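Local atomic coordinates of cyclodipeptide synthase, BtCDPS (Bacillus thermoamylovorans, PDB entry 6ZTU), a protein that probably joins two aminoacyl groups into a cyclodipeptide, as other members of the cyclodipeptide synthase family do with aminoacyl-tRNA substrates. Residues 59-64 and 108-113; 29-34 and 47-52. All coordinates share one frame; numbering follows the deposited sequence.

Interaction 1 of 2, residues 59-64 and 108-113. With 0RE ((2S)-hexane-1,2-diol), chain B.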
loop_
_atom_site.group_PDB
_atom_site.type_symbol
_atom_site.label_atom_id
_atom_site.label_comp_id
_atom_site.label_asym_id
_atom_site.label_seq_id
_atom_site.Cartn_x
_atom_site.Cartn_y
_atom_site.Cartn_z
ATOM N N VAL A 59 -13.498 -5.051 5.681
ATOM C CA VAL A 59 -12.237 -5.429 5.057
ATOM C C VAL A 59 -12.255 -4.959 3.608
ATOM O O VAL A 59 -13.209 -5.238 2.872
ATOM C CB VAL A 59 -12.023 -6.953 5.101
ATOM C CG1 VAL A 59 -10.735 -7.333 4.398
ATOM C CG2 VAL A 59 -12.072 -7.478 6.540
ATOM N N THR A 60 -11.189 -4.279 3.192
ATOM C CA THR A 60 -10.986 -3.871 1.809
ATOM C C THR A 60 -9.567 -4.252 1.404
ATOM O O THR A 60 -8.648 -4.225 2.227
ATOM C CB THR A 60 -11.198 -2.354 1.635
ATOM O OG1 THR A 60 -12.498 -1.992 2.118
ATOM C CG2 THR A 60 -11.065 -1.935 0.163
ATOM N N VAL A 61 -9.399 -4.624 0.137
ATOM C CA VAL A 61 -8.091 -4.959 -0.429
ATOM C C VAL A 61 -7.705 -3.871 -1.426
ATOM O O VAL A 61 -8.497 -3.525 -2.313
ATOM C CB VAL A 61 -8.129 -6.343 -1.108
ATOM C CG1 VAL A 61 -6.851 -6.618 -1.882
ATOM C CG2 VAL A 61 -8.376 -7.426 -0.071
ATOM N N LEU A 62 -6.485 -3.341 -1.296
ATOM C CA LEU A 62 -5.956 -2.339 -2.218
ATOM C C LEU A 62 -4.871 -2.966 -3.084
ATOM O O LEU A 62 -3.872 -3.471 -2.558
ATOM C CB LEU A 62 -5.373 -1.144 -1.460
ATOM C CG LEU A 62 -4.903 0.012 -2.356
ATOM C CD1 LEU A 62 -6.097 0.733 -3.018
ATOM C CD2 LEU A 62 -4.039 0.986 -1.544
ATOM N N LEU A 63 -5.054 -2.899 -4.398
ATOM C CA LEU A 63 -4.097 -3.376 -5.387
ATOM C C LEU A 63 -3.464 -2.199 -6.116
ATOM O O LEU A 63 -3.962 -1.075 -6.086
ATOM C CB LEU A 63 -4.784 -4.291 -6.406
ATOM C CG LEU A 63 -5.625 -5.432 -5.851
ATOM C CD1 LEU A 63 -6.178 -6.270 -7.012
ATOM C CD2 LEU A 63 -4.810 -6.292 -4.905
ATOM N N ALA A 64 -2.369 -2.478 -6.821
ATOM C CA ALA A 64 -1.661 -1.417 -7.526
ATOM C C ALA A 64 -2.433 -0.942 -8.751
ATOM O O ALA A 64 -3.045 -1.740 -9.471
ATOM C CB ALA A 64 -0.271 -1.899 -7.945
ATOM N N ILE A 108 -16.810 -8.558 -1.929
ATOM C CA ILE A 108 -15.614 -8.516 -2.762
ATOM C C ILE A 108 -15.172 -7.067 -2.922
ATOM O O ILE A 108 -15.309 -6.472 -3.997
ATOM C CB ILE A 108 -15.867 -9.190 -4.120
ATOM C CG1 ILE A 108 -16.546 -10.542 -3.897
ATOM C CG2 ILE A 108 -14.556 -9.404 -4.868
ATOM C CD1 ILE A 108 -15.742 -11.488 -3.012
ATOM N N ASP A 109 -14.617 -6.495 -1.853
ATOM C CA ASP A 109 -14.273 -5.077 -1.819
ATOM C C ASP A 109 -12.794 -4.936 -2.172
ATOM O O ASP A 109 -11.930 -4.905 -1.298
ATOM C CB ASP A 109 -14.595 -4.490 -0.453
ATOM C CG ASP A 109 -15.013 -3.043 -0.531
ATOM O OD1 ASP A 109 -15.846 -2.706 -1.406
ATOM O OD2 ASP A 109 -14.507 -2.239 0.279
ATOM N N ILE A 110 -12.512 -4.853 -3.472
ATOM C CA ILE A 110 -11.155 -4.818 -4.009
ATOM C C ILE A 110 -11.064 -3.667 -4.997
ATOM O O ILE A 110 -11.874 -3.582 -5.926
ATOM C CB ILE A 110 -10.778 -6.135 -4.714
ATOM C CG1 ILE A 110 -11.064 -7.347 -3.818
ATOM C CG2 ILE A 110 -9.312 -6.096 -5.188
ATOM C CD1 ILE A 110 -10.853 -8.684 -4.529
ATOM N N TYR A 111 -10.071 -2.798 -4.817
ATOM C CA TYR A 111 -9.851 -1.654 -5.695
ATOM C C TYR A 111 -8.364 -1.535 -6.003
ATOM O O TYR A 111 -7.524 -2.038 -5.252
ATOM C CB TYR A 111 -10.334 -0.345 -5.054
ATOM C CG TYR A 111 -11.738 -0.447 -4.529
ATOM C CD1 TYR A 111 -11.992 -0.862 -3.229
ATOM C CD2 TYR A 111 -12.815 -0.165 -5.353
ATOM C CE1 TYR A 111 -13.289 -0.983 -2.764
ATOM C CE2 TYR A 111 -14.106 -0.282 -4.895
ATOM C CZ TYR A 111 -14.338 -0.693 -3.605
ATOM O OH TYR A 111 -15.639 -0.807 -3.162
ATOM N N THR A 112 -8.044 -0.879 -7.118
ATOM C CA THR A 112 -6.686 -0.390 -7.340
ATOM C C THR A 112 -6.611 1.078 -6.940
ATOM O O THR A 112 -7.629 1.779 -6.856
ATOM C CB THR A 112 -6.223 -0.536 -8.801
ATOM O OG1 THR A 112 -6.688 0.580 -9.577
ATOM C CG2 THR A 112 -6.710 -1.832 -9.421
ATOM N N PHE A 113 -5.384 1.558 -6.709
ATOM C CA PHE A 113 -5.324 2.969 -6.346
ATOM C C PHE A 113 -5.589 3.904 -7.524
ATOM O O PHE A 113 -5.566 5.121 -7.331
ATOM C CB PHE A 113 -3.995 3.323 -5.627
ATOM C CG PHE A 113 -2.711 3.067 -6.407
ATOM C CD1 PHE A 113 -2.430 3.750 -7.586
ATOM C CD2 PHE A 113 -1.742 2.223 -5.890
ATOM C CE1 PHE A 113 -1.227 3.540 -8.269
ATOM C CE2 PHE A 113 -0.529 2.012 -6.560
ATOM C CZ PHE A 113 -0.279 2.677 -7.749
HETATM O O01 0RE B . 3.027 0.037 -0.686
HETATM C C02 0RE B . 2.701 -1.213 -0.164
HETATM C C03 0RE B . 1.232 -1.200 0.246
HETATM O O04 0RE B . 1.097 -0.556 1.484
HETATM C C05 0RE B . 0.431 -0.476 -0.829
HETATM C C06 0RE B . 0.567 -1.211 -2.162
HETATM C C07 0RE B . -0.123 -0.380 -3.237
HETATM C C08 0RE B . -1.333 -1.178 -3.690
HETATM O O HOH W 1 -15.457 -3.208 3.426
#
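Leu63 and Ile110 interlock on one face of the sheet: the CD1 methyl of Leu63 crosses over to the CG2 branch of Ile110, 3.6 Å away. Ile110 CG2 stands anti to its own backbone N, while CG1 lies beside that N and runs next to Val61, the two side chains pointing the same way. Phe94 and His93 of helix 79-103 cover this apolar patch.

The other face carries Thr60, Leu62 and Tyr111. Here the CG2 methyl of Thr60 is the bump, set in the plane of the tyrosine ring at its edge, 3.7 Å from Tyr111 CD1. On the same threonine OG1 donates to the anti lone pair of Asp109 OD2 (2.7 Å), and His28 also bonds to that hydroxyl. The second carboxylate oxygen, Asp109 OD1, receives Tyr111 OH at 2.6 Å from above the carboxylate plane, so two hydroxyls fix the rotation of the acid group.

Farther along, Leu62 CD1 settles against the backbone where Thr112 joins Phe113, 3.8 Å from Phe113 N and near Phe113 CB. The Phe113 ring, its CG held between backbone N and carbonyl carbon (chi1 60°), has Ala64 C over one face near the rim and C07 of the bound hexanediol at its edge. Tyr176 meets this ring edge-to-face.

Between the two faces runs a parallel ladder in which Val61 and Leu63 each donate and accept. The Val61 N to Asp109 O bond is nearly straight, whereas Phe113 N to Leu63 O is bent to 136°. This is parallel pairing of an inner strand with the outermost strand 110-112 of a Rossmann-like sheet, with Leu62, Leu63 and Ala64 entering the hexanediol pocket at the inner strand's C-terminal end.

Interaction 2 of 2, residues 29-34 and 47-52. With 0RE ((2S)-hexane-1,2-diol), chain B.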
loop_
_atom_site.group_PDB
_atom_site.type_symbol
_atom_site.label_atom_id
_atom_site.label_comp_id
_atom_site.label_asym_id
_atom_site.label_seq_id
_atom_site.Cartn_x
_atom_site.Cartn_y
_atom_site.Cartn_z
ATOM N N ILE A 29 -10.018 -2.413 7.980
ATOM C CA ILE A 29 -8.636 -2.640 7.576
ATOM C C ILE A 29 -8.554 -2.580 6.054
ATOM O O ILE A 29 -9.429 -3.093 5.342
ATOM C CB ILE A 29 -8.087 -3.975 8.129
ATOM C CG1 ILE A 29 -6.610 -4.161 7.764
ATOM C CG2 ILE A 29 -8.926 -5.146 7.626
ATOM C CD1 ILE A 29 -5.936 -5.314 8.526
ATOM N N LEU A 30 -7.526 -1.891 5.560
ATOM C CA LEU A 30 -7.193 -1.850 4.143
ATOM C C LEU A 30 -5.913 -2.656 3.959
ATOM O O LEU A 30 -4.872 -2.298 4.519
ATOM C CB LEU A 30 -7.003 -0.401 3.673
ATOM C CG LEU A 30 -6.735 -0.171 2.176
ATOM C CD1 LEU A 30 -7.925 -0.672 1.343
ATOM C CD2 LEU A 30 -6.458 1.281 1.878
ATOM N N LEU A 31 -5.994 -3.740 3.195
ATOM C CA LEU A 31 -4.862 -4.649 3.017
ATOM C C LEU A 31 -4.099 -4.222 1.772
ATOM O O LEU A 31 -4.632 -4.286 0.669
ATOM C CB LEU A 31 -5.354 -6.090 2.894
ATOM C CG LEU A 31 -5.974 -6.666 4.164
ATOM C CD1 LEU A 31 -6.697 -7.969 3.830
ATOM C CD2 LEU A 31 -4.881 -6.907 5.210
ATOM N N GLY A 32 -2.862 -3.758 1.951
ATOM C CA GLY A 32 -2.070 -3.337 0.809
ATOM C C GLY A 32 -1.338 -4.508 0.183
ATOM O O GLY A 32 -0.556 -5.179 0.860
ATOM N N ILE A 33 -1.598 -4.785 -1.095
ATOM C CA ILE A 33 -0.989 -5.907 -1.808
ATOM C C ILE A 33 -0.016 -5.317 -2.815
ATOM O O ILE A 33 -0.427 -4.637 -3.761
ATOM C CB ILE A 33 -2.035 -6.786 -2.506
ATOM C CG1 ILE A 33 -3.161 -7.178 -1.545
ATOM C CG2 ILE A 33 -1.365 -8.013 -3.130
ATOM C CD1 ILE A 33 -2.692 -7.882 -0.287
ATOM N N SER A 34 1.263 -5.560 -2.606
ATOM C CA SER A 34 2.313 -4.931 -3.395
ATOM C C SER A 34 2.586 -5.750 -4.653
ATOM O O SER A 34 2.712 -6.974 -4.565
ATOM C CB SER A 34 3.592 -4.796 -2.560
ATOM O OG SER A 34 4.473 -3.866 -3.150
ATOM N N GLN A 47 -4.106 -15.815 4.141
ATOM C CA GLN A 47 -3.854 -15.576 5.556
ATOM C C GLN A 47 -4.245 -14.157 5.944
ATOM O O GLN A 47 -4.886 -13.942 6.976
ATOM C CB GLN A 47 -2.384 -15.830 5.873
ATOM C CG GLN A 47 -1.985 -17.290 5.849
ATOM C CD GLN A 47 -0.681 -17.509 6.585
ATOM O OE1 GLN A 47 0.297 -16.811 6.337
ATOM N NE2 GLN A 47 -0.664 -18.468 7.503
ATOM N N LEU A 48 -3.869 -13.172 5.118
ATOM C CA LEU A 48 -4.218 -11.781 5.410
ATOM C C LEU A 48 -5.725 -11.612 5.537
ATOM O O LEU A 48 -6.218 -10.980 6.479
ATOM C CB LEU A 48 -3.688 -10.855 4.316
ATOM C CG LEU A 48 -2.184 -10.641 4.164
ATOM C CD1 LEU A 48 -1.934 -9.806 2.920
ATOM C CD2 LEU A 48 -1.633 -9.944 5.403
ATOM N N ILE A 49 -6.467 -12.185 4.598
ATOM C CA ILE A 49 -7.906 -11.973 4.544
ATOM C C ILE A 49 -8.618 -12.812 5.597
ATOM O O ILE A 49 -9.578 -12.353 6.218
ATOM C CB ILE A 49 -8.413 -12.255 3.119
ATOM C CG1 ILE A 49 -7.916 -11.157 2.166
ATOM C CG2 ILE A 49 -9.928 -12.329 3.083
ATOM C CD1 ILE A 49 -8.060 -11.496 0.701
ATOM N N ASP A 50 -8.149 -14.040 5.840
ATOM C CA ASP A 50 -8.730 -14.851 6.912
ATOM C C ASP A 50 -8.592 -14.162 8.262
ATOM O O ASP A 50 -9.562 -14.055 9.020
ATOM C CB ASP A 50 -8.067 -16.228 6.960
ATOM C CG ASP A 50 -8.425 -17.089 5.771
ATOM O OD1 ASP A 50 -9.447 -16.803 5.116
ATOM O OD2 ASP A 50 -7.683 -18.056 5.496
ATOM N N TRP A 51 -7.383 -13.696 8.584
ATOM C CA TRP A 51 -7.167 -12.967 9.827
ATOM C C TRP A 51 -7.988 -11.686 9.868
ATOM O O TRP A 51 -8.591 -11.365 10.896
ATOM C CB TRP A 51 -5.672 -12.663 9.998
ATOM C CG TRP A 51 -5.332 -11.821 11.197
ATOM C CD1 TRP A 51 -5.166 -12.250 12.487
ATOM C CD2 TRP A 51 -5.099 -10.412 11.210
ATOM N NE1 TRP A 51 -4.855 -11.186 13.299
ATOM C CE2 TRP A 51 -4.804 -10.046 12.540
ATOM C CE3 TRP A 51 -5.106 -9.420 10.219
ATOM C CZ2 TRP A 51 -4.523 -8.726 12.910
ATOM C CZ3 TRP A 51 -4.827 -8.110 10.586
ATOM C CH2 TRP A 51 -4.539 -7.773 11.919
ATOM N N SER A 52 -8.011 -10.929 8.765
ATOM C CA SER A 52 -8.757 -9.675 8.757
ATOM C C SER A 52 -10.241 -9.926 8.961
ATOM O O SER A 52 -10.912 -9.174 9.676
ATOM C CB SER A 52 -8.540 -8.937 7.438
ATOM O OG SER A 52 -7.220 -8.434 7.361
HETATM O O01 0RE B . 3.027 0.037 -0.686
HETATM C C02 0RE B . 2.701 -1.213 -0.164
HETATM C C03 0RE B . 1.232 -1.200 0.246
HETATM O O04 0RE B . 1.097 -0.556 1.484
HETATM C C05 0RE B . 0.431 -0.476 -0.829
HETATM C C06 0RE B . 0.567 -1.211 -2.162
HETATM C C07 0RE B . -0.123 -0.380 -3.237
HETATM C C08 0RE B . -1.333 -1.178 -3.690
#
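The indole of Trp51 meets Ile29 at its edge: the CD1 methyl of the isoleucine lies near the ring plane, 3.6 Å from Trp51 CZ3, and the two side chains cross at about a right angle. Phe10 also meets the indole, edge-to-face.

The same Ile29 methyl also lies against Ser52, whose hydroxyl sits among aliphatic groups. Methyls of two strand residues, Ile29 CD1 and Leu31 CD2, lie against Ser52 OG, the latter at 3.5 Å. Its polarity is satisfied inside the helix, since OG donates to Leu48 O at 2.9 Å. That carbonyl also takes the helical bond from Ser52 N, and the two donors reach it from opposite faces of its plane. An alanine in place of Ser52 would probably leave Leu48 O with one fewer donor and open a small gap beside the methyls of Ile29 and Leu31.

Leu31 is the strand residue most covered by the helix, its CD1 methyl 3.8 Å from Ile49 CG1 and also touching Leu48 CB. Beyond it, Ile33 and Leu48 slide past each other in opposite directions and touch through their CD1 methyls, again at 3.8 Å.

Behind the strand, Gly32 CA lies 4.0 Å from C03 of the hexanediol, and a side chain at this position would collide with the ligand. Strand 29-32 and helix 47-52 run nearly antiparallel (174°), their axes 10.2 Å apart, the packing of a helix on its preceding strand in a beta-alpha-beta unit of the Rossmann-like fold.

Interaction 2 comes first along the chain and closes before interaction 1 opens, so the two are in series. Their centres lie about 10 Å apart and they meet in the sheet, where strands 28-32 and 58-63 are neighbours. Backbone contacts from Leu31 N to Thr60 O and from Leu62 N to Leu31 O, probably hydrogen bonds, join them, and Leu63 packs on Ile33. Helix 42-55 connects these strands in a beta-alpha-beta crossover, and helices 68-74 and 79-103 intervene before the outermost strand, 110-112. Both contacts reach the hexanediol, which is also hydrogen-bonded to Glu180, so the ends of adjacent parallel strands together form part of one pocket.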